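Local coordinates for protein transcriptional regulator nlh2 (Aquifex aeolicus, PDB 4G3V) that probably regulates sigma54-dependent transcription through its GAF domain, which is captured here in an inactive state, at residues I15-L29 with I152-E164. Sequence-based numbering, arbitrary orientation.
Sequences ITKILTGDYTFEESL and IGNLLGMFFKLRE
Arg-163, at the end of helix 139-162, reaches across to the loop between helices 4-19 and 25-40. Its NH2 donates to Tyr-23 O at 2.8 Å, and its NH1 donates to the same oxygen at 3.0 Å. The grip is end-on, with both terminal nitrogens in the carbonyl plane. NH2 also donates to a water. That water gives its own hydrogens to Leu-19 O, in the last turn of helix 4-19, and Gly-21 O, in the loop after it. The arginine CG lies over one face of the Phe-159 ring, near the rim. The chain then bends at chi2 (-61°), turning the guanidinium to the loop with Phe-159 CE1 against one face. On the ring's opposite face sits Leu-19 CD2, 3.7 Å from the centroid in a CH-pi contact. Phe-159 is a knob held among Leu-19, Phe-25, Ser-28 and Leu-29. Ser-28 OG donates to Thr-24 O, and Thr-24 OG1 caps helix 25-40 by accepting from Glu-27 N. Thr-16 OG1 bonds to Val-12 O and to Asn-154 OD1 of the second subunit; Thr-20 OG1 donates to Thr-16 O. With an alanine at Arg-163, Tyr-23 O would probably lose both these donors and the loop would be freer to shift. The chemistry implies an apolar three-helix seam, with Phe-25, Leu-29 and Phe-160 on Ile-49 of strand 44-51, closed by a guanidinium holding Tyr-23 O directly and two carbonyls through water.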
loop_
_atom_site.group_PDB
_atom_site.type_symbol
_atom_site.label_atom_id
_atom_site.label_comp_id
_atom_site.label_asym_id
_atom_site.label_seq_id
_atom_site.Cartn_x
_atom_site.Cartn_y
_atom_site.Cartn_z
ATOM N N ILE A 15 6.888 7.024 1.705
ATOM C CA ILE A 15 5.716 7.738 1.224
ATOM C C ILE A 15 4.659 7.850 2.316
ATOM O O ILE A 15 4.053 8.903 2.482
ATOM C CB ILE A 15 5.159 7.078 -0.068
ATOM C CG1 ILE A 15 6.124 7.376 -1.235
ATOM C CG2 ILE A 15 3.771 7.597 -0.396
ATOM C CD1 ILE A 15 5.842 6.585 -2.518
ATOM N N THR A 16 4.461 6.785 3.095
ATOM C CA THR A 16 3.476 6.836 4.175
ATOM C C THR A 16 3.888 7.858 5.232
ATOM O O THR A 16 3.056 8.593 5.766
ATOM C CB THR A 16 3.287 5.438 4.799
ATOM O OG1 THR A 16 2.841 4.537 3.780
ATOM C CG2 THR A 16 2.279 5.433 5.923
ATOM N N LYS A 17 5.179 7.911 5.513
ATOM C CA LYS A 17 5.728 8.892 6.447
ATOM C C LYS A 17 5.470 10.323 5.963
ATOM O O LYS A 17 5.034 11.175 6.737
ATOM C CB LYS A 17 7.221 8.656 6.621
ATOM C CG LYS A 17 7.887 9.596 7.607
ATOM C CD LYS A 17 9.349 9.191 7.857
ATOM C CE LYS A 17 10.047 10.175 8.778
ATOM N NZ LYS A 17 11.506 9.871 8.944
ATOM N N ILE A 18 5.731 10.585 4.685
ATOM C CA ILE A 18 5.463 11.902 4.101
ATOM C C ILE A 18 3.975 12.257 4.180
ATOM O O ILE A 18 3.602 13.355 4.616
ATOM C CB ILE A 18 5.902 11.940 2.635
ATOM C CG1 ILE A 18 7.426 11.847 2.530
ATOM C CG2 ILE A 18 5.390 13.199 1.939
ATOM C CD1 ILE A 18 7.898 11.413 1.161
ATOM N N LEU A 19 3.127 11.320 3.764
ATOM C CA LEU A 19 1.702 11.585 3.664
ATOM C C LEU A 19 0.964 11.632 5.010
ATOM O O LEU A 19 -0.172 12.106 5.076
ATOM C CB LEU A 19 1.048 10.565 2.738
ATOM C CG LEU A 19 1.560 10.579 1.294
ATOM C CD1 LEU A 19 0.836 9.511 0.484
ATOM C CD2 LEU A 19 1.388 11.958 0.658
ATOM N N THR A 20 1.596 11.145 6.070
ATOM C CA THR A 20 1.032 11.283 7.414
ATOM C C THR A 20 1.666 12.444 8.198
ATOM O O THR A 20 1.429 12.601 9.396
ATOM C CB THR A 20 1.146 9.982 8.232
ATOM O OG1 THR A 20 2.516 9.538 8.299
ATOM C CG2 THR A 20 0.275 8.895 7.599
ATOM N N GLY A 21 2.469 13.244 7.501
ATOM C CA GLY A 21 3.074 14.430 8.055
ATOM C C GLY A 21 2.181 15.649 7.900
ATOM O O GLY A 21 0.952 15.551 7.838
ATOM N N ASP A 22 2.807 16.811 7.838
ATOM C CA ASP A 22 2.076 18.063 7.928
ATOM C C ASP A 22 2.459 19.004 6.800
ATOM O O ASP A 22 2.241 20.211 6.897
ATOM C CB ASP A 22 2.363 18.722 9.275
ATOM C CG ASP A 22 1.847 17.907 10.425
ATOM O OD1 ASP A 22 0.619 17.789 10.537
ATOM O OD2 ASP A 22 2.655 17.363 11.203
ATOM N N TYR A 23 3.024 18.453 5.730
ATOM C CA TYR A 23 3.369 19.253 4.563
ATOM C C TYR A 23 2.093 19.673 3.848
ATOM O O TYR A 23 1.047 19.034 4.029
ATOM C CB TYR A 23 4.293 18.452 3.631
ATOM C CG TYR A 23 5.538 17.961 4.329
ATOM C CD1 TYR A 23 6.569 18.844 4.665
ATOM C CD2 TYR A 23 5.672 16.627 4.689
ATOM C CE1 TYR A 23 7.689 18.406 5.325
ATOM C CE2 TYR A 23 6.787 16.187 5.356
ATOM C CZ TYR A 23 7.796 17.077 5.667
ATOM O OH TYR A 23 8.922 16.636 6.330
ATOM N N THR A 24 2.153 20.748 3.057
ATOM C CA THR A 24 0.953 21.188 2.346
ATOM C C THR A 24 0.577 20.099 1.356
ATOM O O THR A 24 1.382 19.214 1.061
ATOM C CB THR A 24 1.139 22.504 1.573
ATOM O OG1 THR A 24 2.052 22.295 0.487
ATOM C CG2 THR A 24 1.641 23.625 2.493
ATOM N N PHE A 25 -0.642 20.176 0.842
ATOM C CA PHE A 25 -1.149 19.161 -0.075
ATOM C C PHE A 25 -0.208 19.044 -1.274
ATOM O O PHE A 25 0.273 17.959 -1.600
ATOM C CB PHE A 25 -2.564 19.521 -0.534
ATOM C CG PHE A 25 -3.195 18.490 -1.424
ATOM C CD1 PHE A 25 -3.629 17.279 -0.913
ATOM C CD2 PHE A 25 -3.368 18.738 -2.776
ATOM C CE1 PHE A 25 -4.222 16.332 -1.743
ATOM C CE2 PHE A 25 -3.957 17.799 -3.602
ATOM C CZ PHE A 25 -4.387 16.595 -3.085
ATOM N N GLU A 26 0.085 20.172 -1.902
ATOM C CA GLU A 26 0.919 20.186 -3.092
ATOM C C GLU A 26 2.366 19.766 -2.807
ATOM O O GLU A 26 2.950 19.027 -3.589
ATOM C CB GLU A 26 0.874 21.564 -3.759
ATOM C CG GLU A 26 -0.508 21.944 -4.280
ATOM C CD GLU A 26 -1.420 22.574 -3.223
ATOM O OE1 GLU A 26 -1.072 22.587 -2.005
ATOM O OE2 GLU A 26 -2.496 23.081 -3.632
ATOM N N GLU A 27 2.947 20.234 -1.701
ATOM C CA GLU A 27 4.315 19.839 -1.347
ATOM C C GLU A 27 4.378 18.328 -1.107
ATOM O O GLU A 27 5.361 17.683 -1.466
ATOM C CB GLU A 27 4.825 20.577 -0.098
ATOM C CG GLU A 27 5.016 22.108 -0.269
ATOM C CD GLU A 27 6.277 22.511 -1.048
ATOM O OE1 GLU A 27 6.697 23.678 -0.911
ATOM O OE2 GLU A 27 6.845 21.687 -1.801
ATOM N N SER A 28 3.326 17.770 -0.500
ATOM C CA SER A 28 3.270 16.331 -0.212
ATOM C C SER A 28 3.308 15.517 -1.509
ATOM O O SER A 28 4.084 14.563 -1.639
ATOM C CB SER A 28 2.002 15.986 0.587
ATOM O OG SER A 28 2.013 16.616 1.873
ATOM N N LEU A 29 2.479 15.903 -2.475
ATOM C CA LEU A 29 2.433 15.201 -3.758
ATOM C C LEU A 29 3.765 15.286 -4.467
ATOM O O LEU A 29 4.252 14.296 -5.001
ATOM C CB LEU A 29 1.357 15.772 -4.669
ATOM C CG LEU A 29 -0.086 15.752 -4.172
ATOM C CD1 LEU A 29 -1.018 16.238 -5.280
ATOM C CD2 LEU A 29 -0.478 14.374 -3.695
ATOM N N ILE A 152 0.968 2.792 -4.420
ATOM C CA ILE A 152 1.147 4.226 -4.204
ATOM C C ILE A 152 -0.146 4.991 -4.515
ATOM O O ILE A 152 -0.505 5.920 -3.805
ATOM C CB ILE A 152 2.350 4.748 -4.978
ATOM C CG1 ILE A 152 3.620 4.142 -4.345
ATOM C CG2 ILE A 152 2.405 6.290 -4.934
ATOM C CD1 ILE A 152 4.845 4.370 -5.112
ATOM N N GLY A 153 -0.886 4.558 -5.528
ATOM C CA GLY A 153 -2.174 5.168 -5.819
ATOM C C GLY A 153 -3.143 5.034 -4.653
ATOM O O GLY A 153 -3.904 5.953 -4.338
ATOM N N ASN A 154 -3.106 3.887 -3.991
ATOM C CA ASN A 154 -3.922 3.666 -2.804
ATOM C C ASN A 154 -3.504 4.532 -1.602
ATOM O O ASN A 154 -4.358 5.077 -0.886
ATOM C CB ASN A 154 -3.902 2.197 -2.434
ATOM C CG ASN A 154 -4.848 1.373 -3.311
ATOM O OD1 ASN A 154 -6.045 1.380 -3.097
ATOM N ND2 ASN A 154 -4.311 0.691 -4.304
ATOM N N LEU A 155 -2.196 4.654 -1.378
ATOM C CA LEU A 155 -1.704 5.543 -0.334
ATOM C C LEU A 155 -2.178 6.951 -0.626
ATOM O O LEU A 155 -2.560 7.701 0.283
ATOM C CB LEU A 155 -0.184 5.506 -0.254
ATOM C CG LEU A 155 0.447 4.187 0.183
ATOM C CD1 LEU A 155 1.956 4.287 0.086
ATOM C CD2 LEU A 155 0.031 3.812 1.586
ATOM N N LEU A 156 -2.145 7.332 -1.895
ATOM C CA LEU A 156 -2.604 8.663 -2.262
ATOM C C LEU A 156 -4.126 8.810 -2.042
ATOM O O LEU A 156 -4.608 9.881 -1.674
ATOM C CB LEU A 156 -2.220 8.975 -3.714
ATOM C CG LEU A 156 -0.727 9.267 -3.907
ATOM C CD1 LEU A 156 -0.326 9.238 -5.376
ATOM C CD2 LEU A 156 -0.358 10.647 -3.295
ATOM N N GLY A 157 -4.881 7.741 -2.277
ATOM C CA GLY A 157 -6.313 7.763 -2.007
ATOM C C GLY A 157 -6.576 8.081 -0.539
ATOM O O GLY A 157 -7.429 8.888 -0.202
ATOM N N MET A 158 -5.823 7.446 0.354
ATOM C CA MET A 158 -5.934 7.704 1.787
ATOM C C MET A 158 -5.618 9.171 2.060
ATOM O O MET A 158 -6.298 9.834 2.833
ATOM C CB MET A 158 -4.963 6.830 2.585
ATOM C CG MET A 158 -5.219 5.326 2.523
ATOM S SD MET A 158 -6.705 4.785 3.370
ATOM C CE MET A 158 -6.434 5.380 5.032
ATOM N N PHE A 159 -4.569 9.666 1.406
ATOM C CA PHE A 159 -4.135 11.050 1.589
ATOM C C PHE A 159 -5.217 12.036 1.137
ATOM O O PHE A 159 -5.461 13.054 1.805
ATOM C CB PHE A 159 -2.855 11.319 0.813
ATOM C CG PHE A 159 -2.253 12.682 1.077
ATOM C CD1 PHE A 159 -1.761 13.002 2.323
ATOM C CD2 PHE A 159 -2.185 13.632 0.070
ATOM C CE1 PHE A 159 -1.202 14.254 2.563
ATOM C CE2 PHE A 159 -1.629 14.872 0.291
ATOM C CZ PHE A 159 -1.135 15.188 1.542
ATOM N N PHE A 160 -5.850 11.754 0.001
ATOM C CA PHE A 160 -6.938 12.612 -0.481
ATOM C C PHE A 160 -8.084 12.688 0.546
ATOM O O PHE A 160 -8.684 13.759 0.766
ATOM C CB PHE A 160 -7.496 12.110 -1.821
ATOM C CG PHE A 160 -6.630 12.427 -3.027
ATOM C CD1 PHE A 160 -5.260 12.623 -2.917
ATOM C CD2 PHE A 160 -7.204 12.512 -4.287
ATOM C CE1 PHE A 160 -4.484 12.902 -4.041
ATOM C CE2 PHE A 160 -6.438 12.779 -5.413
ATOM C CZ PHE A 160 -5.080 12.973 -5.295
ATOM N N LYS A 161 -8.391 11.556 1.170
ATOM C CA LYS A 161 -9.405 11.505 2.227
ATOM C C LYS A 161 -8.941 12.312 3.446
ATOM O O LYS A 161 -9.709 13.085 4.030
ATOM C CB LYS A 161 -9.665 10.045 2.618
ATOM C CG LYS A 161 -10.701 9.842 3.730
ATOM C CD LYS A 161 -12.101 10.229 3.300
ATOM C CE LYS A 161 -13.091 10.065 4.448
ATOM N NZ LYS A 161 -14.488 10.239 4.012
ATOM N N LEU A 162 -7.671 12.142 3.810
ATOM C CA LEU A 162 -7.089 12.847 4.941
ATOM C C LEU A 162 -7.243 14.358 4.790
ATOM O O LEU A 162 -7.569 15.063 5.750
ATOM C CB LEU A 162 -5.613 12.484 5.060
ATOM C CG LEU A 162 -4.847 13.035 6.256
ATOM C CD1 LEU A 162 -5.542 12.678 7.551
ATOM C CD2 LEU A 162 -3.432 12.494 6.242
ATOM N N ARG A 163 -7.004 14.844 3.582
ATOM C CA ARG A 163 -6.971 16.278 3.327
ATOM C C ARG A 163 -8.278 16.807 2.743
ATOM O O ARG A 163 -8.342 17.945 2.280
ATOM C CB ARG A 163 -5.797 16.593 2.410
ATOM C CG ARG A 163 -4.459 16.168 3.009
ATOM C CD ARG A 163 -4.187 16.899 4.334
ATOM N NE ARG A 163 -2.856 16.627 4.843
ATOM C CZ ARG A 163 -1.772 17.337 4.549
ATOM N NH1 ARG A 163 -1.843 18.395 3.746
ATOM N NH2 ARG A 163 -0.610 16.979 5.060
ATOM N N GLU A 164 -9.318 15.983 2.777
ATOM C CA GLU A 164 -10.656 16.416 2.383
ATOM C C GLU A 164 -10.693 16.942 0.956
ATOM O O GLU A 164 -11.228 18.049 0.724
ATOM C CB GLU A 164 -11.144 17.558 3.295
ATOM C CG GLU A 164 -11.241 17.218 4.763
ATOM C CD GLU A 164 -11.899 18.342 5.553
ATOM O OE1 GLU A 164 -12.408 18.081 6.668
ATOM O OE2 GLU A 164 -11.907 19.490 5.052
HETATM O O HOH W 1 -0.988 14.305 6.542
#